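Local atomic coordinates of butyrophilin subfamily 1 member A1 (Bos taurus, PDB entry 4HH8), a protein that probably takes part in the secretion of milk-fat droplets and inhibits the proliferation of activated T cells, its extracellular part being this pair of immunoglobulin domains. Residues A[76-84]-A[94-104]; A[127-137]-A[148-157]. The protein carries 1 engineered substitution. All blocks are in the same frame, centred on the assembly; numbering follows the deposited sequence.

Contact 1: A[76-84]-A[94-104]; sequences EYRGRVSLV and AVRIQEVKASD
Strands 81-84 and 94-97 run antiparallel, their directions 146° apart, with Ser82 and Arg96 a hydrogen-bonded pair and Val81 facing Ile97 in a non-hydrogen-bonded one. The ladder ends where Gln98 N gives a bond to Arg80 O (2.8 Å), and beyond it the side chain of Arg80 takes over. With CG set between the backbone N and the carbonyl carbon (chi1 49°) and a bend at chi3, its guanidinium reaches Asp104. NH2 forms a nearly straight salt bridge to the syn side of Asp104 OD2 (2.8 Å), the two flat groups almost coplanar, and also bonds to Gln98 O (3.0 Å). Ile97 CG2 lies over one guanidinium face, toward its rim, and Lys101 CE over the opposite one. Asp104 OD2 also accepts Lys101 N (2.9 Å) on its anti side, while OD1 takes a weak bond from Tyr77 OH (2.8 Å). Within the ladder, a water links Ser82 OG and Arg96 O, and Arg96 NH1 forms a salt bridge with Asp31. Replacing Arg80 by a methionine would probably leave the Asp104 carboxylate without its charged mate. Such an Arg-Asp bridge is a hallmark of V-set domains, and here it ties the turn leading into strand 81-85 to the 3-10 turn at 102-104.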
ATOM      1  N   GLU A  76     -14.473  12.705  -0.085  1.00 48.00           N
ATOM      2  CA  GLU A  76     -13.590  11.788   0.641  1.00 48.54           C
ATOM      3  C   GLU A  76     -12.107  12.195   0.628  1.00 48.20           C
ATOM      4  O   GLU A  76     -11.283  11.569   1.307  1.00 48.59           O
ATOM      5  CB  GLU A  76     -13.698  10.415   0.019  1.00 49.63           C
ATOM      6  CG  GLU A  76     -13.983  10.480  -1.471  1.00 53.20           C
ATOM      7  CD  GLU A  76     -13.684   9.178  -2.160  1.00 58.10           C
ATOM      8  OE1 GLU A  76     -12.497   8.762  -2.077  1.00 59.81           O
ATOM      9  OE2 GLU A  76     -14.621   8.589  -2.778  1.00 57.77           O
ATOM     10  N   TYR A  77     -11.753  13.213  -0.155  1.00 46.49           N
ATOM     11  CA  TYR A  77     -10.416  13.776  -0.033  1.00 44.85           C
ATOM     12  C   TYR A  77     -10.370  15.089   0.707  1.00 44.25           C
ATOM     13  O   TYR A  77      -9.368  15.414   1.307  1.00 44.40           O
ATOM     14  CB  TYR A  77      -9.707  13.811  -1.389  1.00 44.21           C
ATOM     15  CG  TYR A  77      -9.283  12.411  -1.775  1.00 43.33           C
ATOM     16  CD1 TYR A  77      -8.202  11.804  -1.139  1.00 41.75           C
ATOM     17  CD2 TYR A  77     -10.005  11.666  -2.717  1.00 40.39           C
ATOM     18  CE1 TYR A  77      -7.825  10.504  -1.455  1.00 44.49           C
ATOM     19  CE2 TYR A  77      -9.649  10.371  -3.033  1.00 42.20           C
ATOM     20  CZ  TYR A  77      -8.559   9.789  -2.409  1.00 44.07           C
ATOM     21  OH  TYR A  77      -8.162   8.515  -2.724  1.00 43.81           O
ATOM     22  N   ARG A  78     -11.476  15.816   0.717  1.00 44.13           N
ATOM     23  CA  ARG A  78     -11.548  17.121   1.360  1.00 43.72           C
ATOM     24  C   ARG A  78     -11.120  17.065   2.775  1.00 42.95           C
ATOM     25  O   ARG A  78     -11.573  16.206   3.511  1.00 43.77           O
ATOM     26  CB  ARG A  78     -12.978  17.626   1.379  1.00 43.88           C
ATOM     27  CG  ARG A  78     -13.286  18.674   0.365  1.00 44.89           C
ATOM     28  CD  ARG A  78     -14.760  18.961   0.494  1.00 46.98           C
ATOM     29  NE  ARG A  78     -15.374  19.133  -0.811  1.00 47.75           N
ATOM     30  CZ  ARG A  78     -16.641  18.830  -1.084  1.00 47.77           C
ATOM     31  NH1 ARG A  78     -17.421  18.299  -0.135  1.00 47.49           N
ATOM     32  NH2 ARG A  78     -17.118  19.041  -2.314  1.00 45.12           N
ATOM     33  N   GLY A  79     -10.276  18.005   3.177  1.00 42.11           N
ATOM     34  CA  GLY A  79      -9.845  18.054   4.565  1.00 41.82           C
ATOM     35  C   GLY A  79      -8.696  17.104   4.921  1.00 41.42           C
ATOM     36  O   GLY A  79      -8.194  17.156   6.041  1.00 41.24           O
ATOM     37  N   ARG A  80      -8.268  16.248   3.985  1.00 40.35           N
ATOM     38  CA  ARG A  80      -7.077  15.400   4.228  1.00 39.32           C
ATOM     39  C   ARG A  80      -5.994  15.592   3.150  1.00 38.65           C
ATOM     40  O   ARG A  80      -5.000  14.874   3.134  1.00 38.50           O
ATOM     41  CB  ARG A  80      -7.480  13.916   4.390  1.00 39.13           C
ATOM     42  CG  ARG A  80      -8.420  13.374   3.312  1.00 39.97           C
ATOM     43  CD  ARG A  80      -9.045  11.970   3.642  1.00 42.37           C
ATOM     44  NE  ARG A  80      -8.010  10.965   3.757  1.00 40.84           N
ATOM     45  CZ  ARG A  80      -7.779   9.971   2.905  1.00 41.75           C
ATOM     46  NH1 ARG A  80      -8.574   9.717   1.857  1.00 40.81           N
ATOM     47  NH2 ARG A  80      -6.756   9.177   3.162  1.00 39.81           N
ATOM     48  N   VAL A  81      -6.195  16.564   2.258  1.00 37.71           N
ATOM     49  CA  VAL A  81      -5.242  16.862   1.177  1.00 37.33           C
ATOM     50  C   VAL A  81      -4.704  18.283   1.282  1.00 37.08           C
ATOM     51  O   VAL A  81      -5.404  19.190   1.733  1.00 37.97           O
ATOM     52  CB  VAL A  81      -5.853  16.676  -0.240  1.00 37.03           C
ATOM     53  CG1 VAL A  81      -6.259  15.235  -0.474  1.00 36.77           C
ATOM     54  CG2 VAL A  81      -7.058  17.607  -0.454  1.00 36.95           C
ATOM     55  N   SER A  82      -3.452  18.466   0.872  1.00 36.29           N
ATOM     56  CA  SER A  82      -2.788  19.771   0.888  1.00 35.10           C
ATOM     57  C   SER A  82      -1.605  19.768  -0.055  1.00 34.99           C
ATOM     58  O   SER A  82      -1.017  18.732  -0.318  1.00 34.75           O
ATOM     59  CB  SER A  82      -2.344  20.197   2.310  1.00 35.09           C
ATOM     60  OG  SER A  82      -1.351  19.333   2.844  1.00 33.61           O
ATOM     61  N   LEU A  83      -1.240  20.956  -0.522  1.00 34.87           N
ATOM     62  CA  LEU A  83      -0.202  21.130  -1.500  1.00 34.10           C
ATOM     63  C   LEU A  83       1.091  21.234  -0.758  1.00 34.84           C
ATOM     64  O   LEU A  83       1.190  22.003   0.196  1.00 35.18           O
ATOM     65  CB  LEU A  83      -0.436  22.438  -2.260  1.00 33.95           C
ATOM     66  CG  LEU A  83       0.468  22.710  -3.458  1.00 31.70           C
ATOM     67  CD1 LEU A  83       0.371  21.573  -4.487  1.00 25.83           C
ATOM     68  CD2 LEU A  83       0.094  24.060  -4.036  1.00 31.75           C
ATOM     69  N   VAL A  84       2.068  20.431  -1.167  1.00 35.06           N
ATOM     70  CA  VAL A  84       3.455  20.628  -0.743  1.00 36.08           C
ATOM     71  C   VAL A  84       4.137  21.514  -1.806  1.00 36.90           C
ATOM     72  O   VAL A  84       4.113  21.205  -3.007  1.00 36.80           O
ATOM     73  CB  VAL A  84       4.197  19.304  -0.558  1.00 35.80           C
ATOM     74  CG1 VAL A  84       5.670  19.559  -0.101  1.00 36.97           C
ATOM     75  CG2 VAL A  84       3.457  18.416   0.442  1.00 34.70           C
ATOM     76  N   ALA A  94       3.840  18.666  -4.568  1.00 29.89           N
ATOM     77  CA  ALA A  94       3.267  17.353  -4.300  1.00 29.38           C
ATOM     78  C   ALA A  94       1.961  17.618  -3.613  1.00 29.00           C
ATOM     79  O   ALA A  94       1.748  18.723  -3.125  1.00 28.03           O
ATOM     80  CB  ALA A  94       4.188  16.525  -3.409  1.00 27.89           C
ATOM     81  N   VAL A  95       1.085  16.618  -3.621  1.00 29.43           N
ATOM     82  CA  VAL A  95      -0.132  16.635  -2.831  1.00 29.75           C
ATOM     83  C   VAL A  95       0.148  15.681  -1.703  1.00 30.59           C
ATOM     84  O   VAL A  95       0.565  14.548  -1.962  1.00 30.67           O
ATOM     85  CB  VAL A  95      -1.371  16.188  -3.645  1.00 30.27           C
ATOM     86  CG1 VAL A  95      -2.573  15.894  -2.729  1.00 30.59           C
ATOM     87  CG2 VAL A  95      -1.769  17.301  -4.565  1.00 31.11           C
ATOM     88  N   ARG A  96      -0.008  16.169  -0.468  1.00 30.66           N
ATOM     89  CA  ARG A  96       0.050  15.361   0.720  1.00 32.05           C
ATOM     90  C   ARG A  96      -1.347  14.796   1.024  1.00 32.54           C
ATOM     91  O   ARG A  96      -2.320  15.558   1.148  1.00 32.58           O
ATOM     92  CB  ARG A  96       0.574  16.167   1.906  1.00 31.86           C
ATOM     93  CG  ARG A  96       0.898  15.268   3.125  1.00 38.15           C
ATOM     94  CD  ARG A  96       1.633  15.996   4.273  1.00 44.33           C
ATOM     95  NE  ARG A  96       0.878  17.128   4.793  1.00 52.38           N
ATOM     96  CZ  ARG A  96       0.558  17.337   6.079  1.00 58.53           C
ATOM     97  NH1 ARG A  96       0.929  16.477   7.033  1.00 61.06           N
ATOM     98  NH2 ARG A  96      -0.135  18.431   6.421  1.00 57.84           N
ATOM     99  N   ILE A  97      -1.454  13.467   1.075  1.00 32.19           N
ATOM    100  CA  ILE A  97      -2.681  12.830   1.499  1.00 33.07           C
ATOM    101  C   ILE A  97      -2.479  12.288   2.898  1.00 34.21           C
ATOM    102  O   ILE A  97      -1.598  11.470   3.124  1.00 34.27           O
ATOM    103  CB  ILE A  97      -3.131  11.702   0.563  1.00 33.48           C
ATOM    104  CG1 ILE A  97      -3.117  12.191  -0.883  1.00 31.86           C
ATOM    105  CG2 ILE A  97      -4.570  11.219   0.960  1.00 32.31           C
ATOM    106  CD1 ILE A  97      -3.463  11.116  -1.882  1.00 32.04           C
ATOM    107  N   GLN A  98      -3.279  12.772   3.840  1.00 35.44           N
ATOM    108  CA  GLN A  98      -3.142  12.367   5.234  1.00 37.20           C
ATOM    109  C   GLN A  98      -3.931  11.130   5.524  1.00 37.39           C
ATOM    110  O   GLN A  98      -4.962  10.876   4.875  1.00 36.85           O
ATOM    111  CB  GLN A  98      -3.622  13.469   6.168  1.00 37.87           C
ATOM    112  CG  GLN A  98      -2.735  14.688   6.112  1.00 41.68           C
ATOM    113  CD  GLN A  98      -3.194  15.775   7.058  1.00 48.75           C
ATOM    114  OE1 GLN A  98      -4.398  15.921   7.335  1.00 52.09           O
ATOM    115  NE2 GLN A  98      -2.235  16.547   7.565  1.00 50.36           N
ATOM    116  N   GLU A  99      -3.433  10.362   6.499  1.00 38.24           N
ATOM    117  CA  GLU A  99      -4.117   9.180   6.982  1.00 38.61           C
ATOM    118  C   GLU A  99      -4.501   8.239   5.844  1.00 37.23           C
ATOM    119  O   GLU A  99      -5.704   7.975   5.587  1.00 36.69           O
ATOM    120  CB  GLU A  99      -5.312   9.573   7.858  1.00 40.40           C
ATOM    121  CG  GLU A  99      -4.956   9.459   9.359  1.00 46.98           C
ATOM    122  CD  GLU A  99      -5.214  10.754  10.146  1.00 56.30           C
ATOM    123  OE1 GLU A  99      -6.401  11.039  10.446  1.00 59.04           O
ATOM    124  OE2 GLU A  99      -4.231  11.477  10.483  1.00 58.39           O
ATOM    125  N   VAL A 100      -3.464   7.736   5.159  1.00 34.70           N
ATOM    126  CA  VAL A 100      -3.660   6.858   4.003  1.00 33.00           C
ATOM    127  C   VAL A 100      -4.456   5.613   4.385  1.00 32.75           C
ATOM    128  O   VAL A 100      -4.217   5.031   5.434  1.00 31.66           O
ATOM    129  CB  VAL A 100      -2.309   6.501   3.355  1.00 32.72           C
ATOM    130  CG1 VAL A 100      -2.399   5.199   2.550  1.00 32.02           C
ATOM    131  CG2 VAL A 100      -1.857   7.661   2.503  1.00 29.19           C
ATOM    132  N   LYS A 101      -5.440   5.259   3.562  1.00 33.23           N
ATOM    133  CA  LYS A 101      -6.113   3.961   3.683  1.00 34.54           C
ATOM    134  C   LYS A 101      -5.946   3.097   2.438  1.00 34.37           C
ATOM    135  O   LYS A 101      -5.521   3.577   1.381  1.00 34.42           O
ATOM    136  CB  LYS A 101      -7.612   4.070   4.038  1.00 34.09           C
ATOM    137  CG  LYS A 101      -8.384   5.298   3.610  1.00 39.05           C
ATOM    138  CD  LYS A 101      -9.611   5.447   4.596  1.00 41.97           C
ATOM    139  CE  LYS A 101     -10.353   6.761   4.460  1.00 45.49           C
ATOM    140  NZ  LYS A 101     -11.192   6.866   3.206  1.00 45.37           N
ATOM    141  N   ALA A 102      -6.310   1.823   2.571  1.00 33.99           N
ATOM    142  CA  ALA A 102      -6.283   0.855   1.471  1.00 33.76           C
ATOM    143  C   ALA A 102      -6.981   1.326   0.187  1.00 33.53           C
ATOM    144  O   ALA A 102      -6.485   1.100  -0.916  1.00 33.66           O
ATOM    145  CB  ALA A 102      -6.871  -0.481   1.937  1.00 34.18           C
ATOM    146  N   SER A 103      -8.126   1.979   0.319  1.00 33.63           N
ATOM    147  CA  SER A 103      -8.847   2.535  -0.845  1.00 33.73           C
ATOM    148  C   SER A 103      -8.096   3.644  -1.606  1.00 32.83           C
ATOM    149  O   SER A 103      -8.427   3.930  -2.765  1.00 32.62           O
ATOM    150  CB  SER A 103     -10.202   3.089  -0.394  1.00 34.50           C
ATOM    151  OG  SER A 103      -9.991   3.971   0.703  1.00 35.99           O
ATOM    152  N   ASP A 104      -7.094   4.268  -0.969  1.00 32.17           N
ATOM    153  CA  ASP A 104      -6.246   5.266  -1.625  1.00 31.39           C
ATOM    154  C   ASP A 104      -5.231   4.669  -2.606  1.00 33.04           C
ATOM    155  O   ASP A 104      -4.638   5.402  -3.423  1.00 32.66           O
ATOM    156  CB  ASP A 104      -5.491   6.078  -0.580  1.00 31.24           C
ATOM    157  CG  ASP A 104      -6.413   6.913   0.264  1.00 30.61           C
ATOM    158  OD1 ASP A 104      -7.422   7.410  -0.298  1.00 31.65           O
ATOM    159  OD2 ASP A 104      -6.122   7.095   1.460  1.00 27.84           O
TER
HETATM  160  O   HOH W   1      -2.613  17.058   3.654  1.00 41.50           O

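Contact 2: A[127-137]-A[148-157]; sequences VAALGSDPHIS and LECTSVGWYP
Ser132 and Val153 hold the backbones together between two separate antiparallel ladders, whose registers differ by one residue. Ser132 N donates to Val153 O (2.8 Å), and Ser132 OG, turned between its backbone N and carbonyl carbon (chi1 56°), accepts Val153 N (2.9 Å), so a hydroxyl stands in for a carbonyl. The carbonyl of Ser132 instead receives the Ser152 hydroxyl, whose OG lies 2.6 Å away and at the same time accepts the indole N-H of Trp155. That NE1 to OG bond, also 2.6 Å, lies in the ring plane and fixes the rotation of the indole. One face of the indole carries Gly131, with N over the ring centre and CA making a CH-pi contact 3.5 Å from the centroid of the five-membered ring. Leu130 CD1 touches the indole at CZ3.

In the first ladder Ala129 and Tyr156 exchange two backbone bonds, and Ala129 O has a second donor in Asn208 ND2. Lys215 NZ serves both Gly131 O and Asp133 OD1. In the second ladder His135 pairs with Thr151 and Ser137 with Glu149, each through two bonds, while between them Ile136 CG1 packs on Cys150 CB (4.1 Å). Cys150 forms the disulfide to Cys204, and Pro134 CB lies against its sulfur. The glycine of a G1 bulge, Gly154, precedes Trp155. The relay of hydrogen bonds from the indole N-H through the Ser152 hydroxyl to the Ser132 carbonyl thus keeps the buried Trp155 N-H and Ser152 hydroxyl paired where the regular ladder is interrupted, in the sandwich of the second immunoglobulin domain.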
ATOM      1  N   VAL A 127      -0.145   1.305  -1.336  1.00 31.20           N
ATOM      2  CA  VAL A 127      -0.398   1.331   0.093  1.00 31.21           C
ATOM      3  C   VAL A 127      -0.077  -0.024   0.685  1.00 30.93           C
ATOM      4  O   VAL A 127      -0.303  -1.044   0.035  1.00 32.31           O
ATOM      5  CB  VAL A 127      -1.867   1.719   0.448  1.00 31.49           C
ATOM      6  CG1 VAL A 127      -2.030   1.689   1.943  1.00 31.44           C
ATOM      7  CG2 VAL A 127      -2.244   3.096  -0.167  1.00 29.23           C
ATOM      8  N   ALA A 128       0.439  -0.023   1.905  1.00 29.52           N
ATOM      9  CA  ALA A 128       0.805  -1.236   2.585  1.00 31.06           C
ATOM     10  C   ALA A 128       0.411  -1.174   4.065  1.00 31.24           C
ATOM     11  O   ALA A 128       0.404  -0.112   4.676  1.00 31.45           O
ATOM     12  CB  ALA A 128       2.304  -1.481   2.457  1.00 30.91           C
ATOM     13  N   ALA A 129       0.037  -2.311   4.626  1.00 31.17           N
ATOM     14  CA  ALA A 129      -0.108  -2.403   6.067  1.00 31.37           C
ATOM     15  C   ALA A 129       0.537  -3.675   6.462  1.00 31.46           C
ATOM     16  O   ALA A 129       0.429  -4.684   5.764  1.00 31.90           O
ATOM     17  CB  ALA A 129      -1.553  -2.415   6.477  1.00 29.90           C
ATOM     18  N   LEU A 130       1.176  -3.621   7.602  1.00 32.02           N
ATOM     19  CA  LEU A 130       1.801  -4.755   8.195  1.00 33.95           C
ATOM     20  C   LEU A 130       0.897  -5.261   9.300  1.00 34.39           C
ATOM     21  O   LEU A 130       0.463  -4.473  10.127  1.00 35.38           O
ATOM     22  CB  LEU A 130       3.061  -4.230   8.801  1.00 34.33           C
ATOM     23  CG  LEU A 130       4.105  -5.206   9.230  1.00 38.37           C
ATOM     24  CD1 LEU A 130       4.807  -5.778   7.997  1.00 38.55           C
ATOM     25  CD2 LEU A 130       4.913  -4.160   9.922  1.00 40.50           C
ATOM     26  N   GLY A 131       0.610  -6.557   9.316  1.00 34.57           N
ATOM     27  CA  GLY A 131      -0.375  -7.105  10.264  1.00 33.94           C
ATOM     28  C   GLY A 131       0.159  -7.588  11.588  1.00 33.40           C
ATOM     29  O   GLY A 131       1.287  -7.265  11.956  1.00 33.15           O
ATOM     30  N   SER A 132      -0.653  -8.382  12.290  1.00 33.31           N
ATOM     31  CA  SER A 132      -0.378  -8.814  13.662  1.00 32.97           C
ATOM     32  C   SER A 132       0.618  -9.948  13.711  1.00 33.93           C
ATOM     33  O   SER A 132       0.763 -10.676  12.710  1.00 34.28           O
ATOM     34  CB  SER A 132      -1.666  -9.321  14.308  1.00 33.14           C
ATOM     35  OG  SER A 132      -2.246 -10.353  13.521  1.00 30.32           O
ATOM     36  N   ASP A 133       1.270 -10.115  14.870  1.00 33.73           N
ATOM     37  CA  ASP A 133       2.069 -11.299  15.182  1.00 35.13           C
ATOM     38  C   ASP A 133       1.313 -12.577  14.840  1.00 35.38           C
ATOM     39  O   ASP A 133       0.214 -12.810  15.373  1.00 36.11           O
ATOM     40  CB  ASP A 133       2.465 -11.350  16.665  1.00 35.87           C
ATOM     41  CG  ASP A 133       3.507 -10.301  17.049  1.00 39.60           C
ATOM     42  OD1 ASP A 133       3.783  -9.360  16.287  1.00 42.88           O
ATOM     43  OD2 ASP A 133       4.049 -10.400  18.162  1.00 48.44           O
ATOM     44  N   PRO A 134       1.874 -13.410  13.930  1.00 34.83           N
ATOM     45  CA  PRO A 134       1.170 -14.647  13.506  1.00 33.85           C
ATOM     46  C   PRO A 134       1.011 -15.626  14.647  1.00 33.72           C
ATOM     47  O   PRO A 134       1.775 -15.586  15.598  1.00 33.49           O
ATOM     48  CB  PRO A 134       2.065 -15.238  12.415  1.00 32.93           C
ATOM     49  CG  PRO A 134       3.375 -14.447  12.481  1.00 35.37           C
ATOM     50  CD  PRO A 134       3.045 -13.110  13.099  1.00 34.25           C
ATOM     51  N   HIS A 135       0.040 -16.517  14.529  1.00 33.65           N
ATOM     52  CA  HIS A 135      -0.219 -17.459  15.573  1.00 33.77           C
ATOM     53  C   HIS A 135      -0.459 -18.812  14.979  1.00 33.83           C
ATOM     54  O   HIS A 135      -1.185 -18.942  13.991  1.00 33.48           O
ATOM     55  CB  HIS A 135      -1.468 -17.061  16.362  1.00 33.98           C
ATOM     56  CG  HIS A 135      -1.744 -17.982  17.501  1.00 33.60           C
ATOM     57  ND1 HIS A 135      -2.655 -19.007  17.419  1.00 33.95           N
ATOM     58  CD2 HIS A 135      -1.157 -18.092  18.711  1.00 33.30           C
ATOM     59  CE1 HIS A 135      -2.639 -19.692  18.546  1.00 31.49           C
ATOM     60  NE2 HIS A 135      -1.723 -19.173  19.333  1.00 32.68           N
ATOM     61  N   ILE A 136       0.109 -19.828  15.597  1.00 34.12           N
ATOM     62  CA  ILE A 136      -0.169 -21.188  15.165  1.00 35.82           C
ATOM     63  C   ILE A 136      -1.012 -21.975  16.173  1.00 37.89           C
ATOM     64  O   ILE A 136      -0.650 -22.105  17.328  1.00 37.90           O
ATOM     65  CB  ILE A 136       1.143 -21.980  14.813  1.00 34.85           C
ATOM     66  CG1 ILE A 136       1.840 -21.369  13.598  1.00 32.64           C
ATOM     67  CG2 ILE A 136       0.809 -23.407  14.504  1.00 34.11           C
ATOM     68  CD1 ILE A 136       3.317 -21.895  13.388  1.00 31.53           C
ATOM     69  N   SER A 137      -2.132 -22.494  15.694  1.00 41.05           N
ATOM     70  CA  SER A 137      -2.966 -23.477  16.382  1.00 44.02           C
ATOM     71  C   SER A 137      -2.520 -24.860  16.016  1.00 45.97           C
ATOM     72  O   SER A 137      -2.357 -25.152  14.837  1.00 45.64           O
ATOM     73  CB  SER A 137      -4.401 -23.381  15.865  1.00 43.20           C
ATOM     74  OG  SER A 137      -5.153 -22.542  16.679  1.00 45.76           O
ATOM     75  N   LEU A 148      -1.787 -27.848  11.484  1.00 40.80           N
ATOM     76  CA  LEU A 148      -1.461 -26.536  12.013  1.00 37.70           C
ATOM     77  C   LEU A 148      -2.256 -25.479  11.273  1.00 36.58           C
ATOM     78  O   LEU A 148      -2.417 -25.566  10.054  1.00 36.32           O
ATOM     79  CB  LEU A 148       0.030 -26.237  11.877  1.00 36.75           C
ATOM     80  CG  LEU A 148       1.057 -27.222  12.458  1.00 38.14           C
ATOM     81  CD1 LEU A 148       2.450 -26.710  12.149  1.00 35.10           C
ATOM     82  CD2 LEU A 148       0.917 -27.436  14.028  1.00 36.59           C
ATOM     83  N   GLU A 149      -2.714 -24.463  11.996  1.00 34.66           N
ATOM     84  CA  GLU A 149      -3.337 -23.336  11.359  1.00 33.99           C
ATOM     85  C   GLU A 149      -2.651 -22.070  11.749  1.00 32.25           C
ATOM     86  O   GLU A 149      -2.546 -21.772  12.909  1.00 32.67           O
ATOM     87  CB  GLU A 149      -4.820 -23.235  11.689  1.00 34.54           C
ATOM     88  CG  GLU A 149      -5.455 -22.104  10.898  1.00 36.99           C
ATOM     89  CD  GLU A 149      -6.919 -21.861  11.218  1.00 42.26           C
ATOM     90  OE1 GLU A 149      -7.255 -21.465  12.363  1.00 42.67           O
ATOM     91  OE2 GLU A 149      -7.735 -22.050  10.290  1.00 48.14           O
ATOM     92  N   CYS A 150      -2.185 -21.312  10.765  1.00 31.10           N
ATOM     93  CA  CYS A 150      -1.481 -20.062  11.041  1.00 30.19           C
ATOM     94  C   CYS A 150      -2.377 -18.903  10.660  1.00 29.92           C
ATOM     95  O   CYS A 150      -2.979 -18.860   9.570  1.00 30.58           O
ATOM     96  CB  CYS A 150      -0.154 -19.994  10.285  1.00 29.38           C
ATOM     97  SG  CYS A 150       0.810 -18.484  10.510  1.00 30.83           S
ATOM     98  N   THR A 151      -2.423 -17.938  11.546  1.00 29.14           N
ATOM     99  CA  THR A 151      -3.427 -16.903  11.499  1.00 29.34           C
ATOM    100  C   THR A 151      -2.773 -15.535  11.726  1.00 28.01           C
ATOM    101  O   THR A 151      -1.827 -15.432  12.470  1.00 27.46           O
ATOM    102  CB  THR A 151      -4.469 -17.294  12.546  1.00 30.15           C
ATOM    103  OG1 THR A 151      -5.569 -17.977  11.893  1.00 33.15           O
ATOM    104  CG2 THR A 151      -4.906 -16.138  13.326  1.00 33.46           C
ATOM    105  N   SER A 152      -3.210 -14.503  11.005  1.00 27.28           N
ATOM    106  CA  SER A 152      -2.738 -13.166  11.255  1.00 27.29           C
ATOM    107  C   SER A 152      -3.741 -12.223  10.618  1.00 28.04           C
ATOM    108  O   SER A 152      -4.432 -12.582   9.662  1.00 29.13           O
ATOM    109  CB  SER A 152      -1.317 -12.951  10.723  1.00 27.05           C
ATOM    110  OG  SER A 152      -0.874 -11.599  10.875  1.00 25.71           O
ATOM    111  N   VAL A 153      -3.781 -11.012  11.141  1.00 27.99           N
ATOM    112  CA  VAL A 153      -4.837 -10.054  10.901  1.00 28.64           C
ATOM    113  C   VAL A 153      -4.210  -8.749  10.423  1.00 28.40           C
ATOM    114  O   VAL A 153      -3.157  -8.368  10.930  1.00 28.69           O
ATOM    115  CB  VAL A 153      -5.556  -9.874  12.269  1.00 30.08           C
ATOM    116  CG1 VAL A 153      -6.090  -8.471  12.494  1.00 31.07           C
ATOM    117  CG2 VAL A 153      -6.629 -10.962  12.459  1.00 30.91           C
ATOM    118  N   GLY A 154      -4.809  -8.080   9.430  1.00 28.68           N
ATOM    119  CA  GLY A 154      -4.461  -6.663   9.128  1.00 28.70           C
ATOM    120  C   GLY A 154      -3.380  -6.362   8.068  1.00 29.01           C
ATOM    121  O   GLY A 154      -2.661  -5.361   8.154  1.00 30.26           O
ATOM    122  N   TRP A 155      -3.272  -7.190   7.042  1.00 27.74           N
ATOM    123  CA  TRP A 155      -2.226  -6.994   6.048  1.00 27.50           C
ATOM    124  C   TRP A 155      -2.788  -6.323   4.844  1.00 26.60           C
ATOM    125  O   TRP A 155      -3.920  -6.575   4.482  1.00 27.19           O
ATOM    126  CB  TRP A 155      -1.607  -8.323   5.633  1.00 27.56           C
ATOM    127  CG  TRP A 155      -1.024  -9.022   6.776  1.00 28.84           C
ATOM    128  CD1 TRP A 155      -1.708  -9.730   7.735  1.00 28.80           C
ATOM    129  CD2 TRP A 155       0.354  -9.035   7.163  1.00 28.50           C
ATOM    130  NE1 TRP A 155      -0.825 -10.210   8.664  1.00 30.77           N
ATOM    131  CE2 TRP A 155       0.446  -9.806   8.339  1.00 28.39           C
ATOM    132  CE3 TRP A 155       1.533  -8.526   6.589  1.00 27.30           C
ATOM    133  CZ2 TRP A 155       1.665 -10.041   8.989  1.00 26.76           C
ATOM    134  CZ3 TRP A 155       2.746  -8.772   7.229  1.00 26.88           C
ATOM    135  CH2 TRP A 155       2.797  -9.493   8.432  1.00 25.71           C
ATOM    136  N   TYR A 156      -1.984  -5.489   4.206  1.00 25.60           N
ATOM    137  CA  TYR A 156      -2.363  -4.961   2.930  1.00 25.38           C
ATOM    138  C   TYR A 156      -1.105  -4.815   2.080  1.00 25.61           C
ATOM    139  O   TYR A 156      -0.092  -4.351   2.582  1.00 27.24           O
ATOM    140  CB  TYR A 156      -3.162  -3.639   3.071  1.00 24.99           C
ATOM    141  CG  TYR A 156      -3.826  -3.311   1.762  1.00 26.78           C
ATOM    142  CD1 TYR A 156      -5.103  -3.813   1.457  1.00 28.37           C
ATOM    143  CD2 TYR A 156      -3.147  -2.590   0.787  1.00 29.31           C
ATOM    144  CE1 TYR A 156      -5.697  -3.544   0.228  1.00 31.14           C
ATOM    145  CE2 TYR A 156      -3.733  -2.330  -0.450  1.00 33.35           C
ATOM    146  CZ  TYR A 156      -4.989  -2.819  -0.717  1.00 33.29           C
ATOM    147  OH  TYR A 156      -5.543  -2.552  -1.935  1.00 39.71           O
ATOM    148  N   PRO A 157      -1.121  -5.272   0.817  1.00 26.07           N
ATOM    149  CA  PRO A 157      -2.189  -6.012   0.147  1.00 26.73           C
ATOM    150  C   PRO A 157      -2.175  -7.465   0.625  1.00 26.86           C
ATOM    151  O   PRO A 157      -1.762  -7.730   1.767  1.00 27.29           O
ATOM    152  CB  PRO A 157      -1.834  -5.855  -1.367  1.00 27.10           C
ATOM    153  CG  PRO A 157      -0.202  -5.822  -1.346  1.00 26.11           C
ATOM    154  CD  PRO A 157       0.052  -5.008  -0.072  1.00 26.18           C
TER

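Each contact pairs an edge strand with its inner neighbour, 81-85 with 92-97 in the first immunoglobulin domain and 135-140 with 146-155 in the second. Their centres lie 26 Å apart, on opposite sides of the chain's centre, and contact 1 closes before contact 2 opens. They nevertheless touch: Val100 CG1 packs 3.4 Å from Val127 CG2 within the first domain, beside the junction, and Ala102 CB, 3.7 Å from Tyr156 CE1, crosses to the second. Val127 lies near the end of strand 117-128, and its N is bonded to Asp105, next to Asp104 of contact 1. The turn stabilised by the Arg80 salt bridge probably contributes to the surface that meets the second domain.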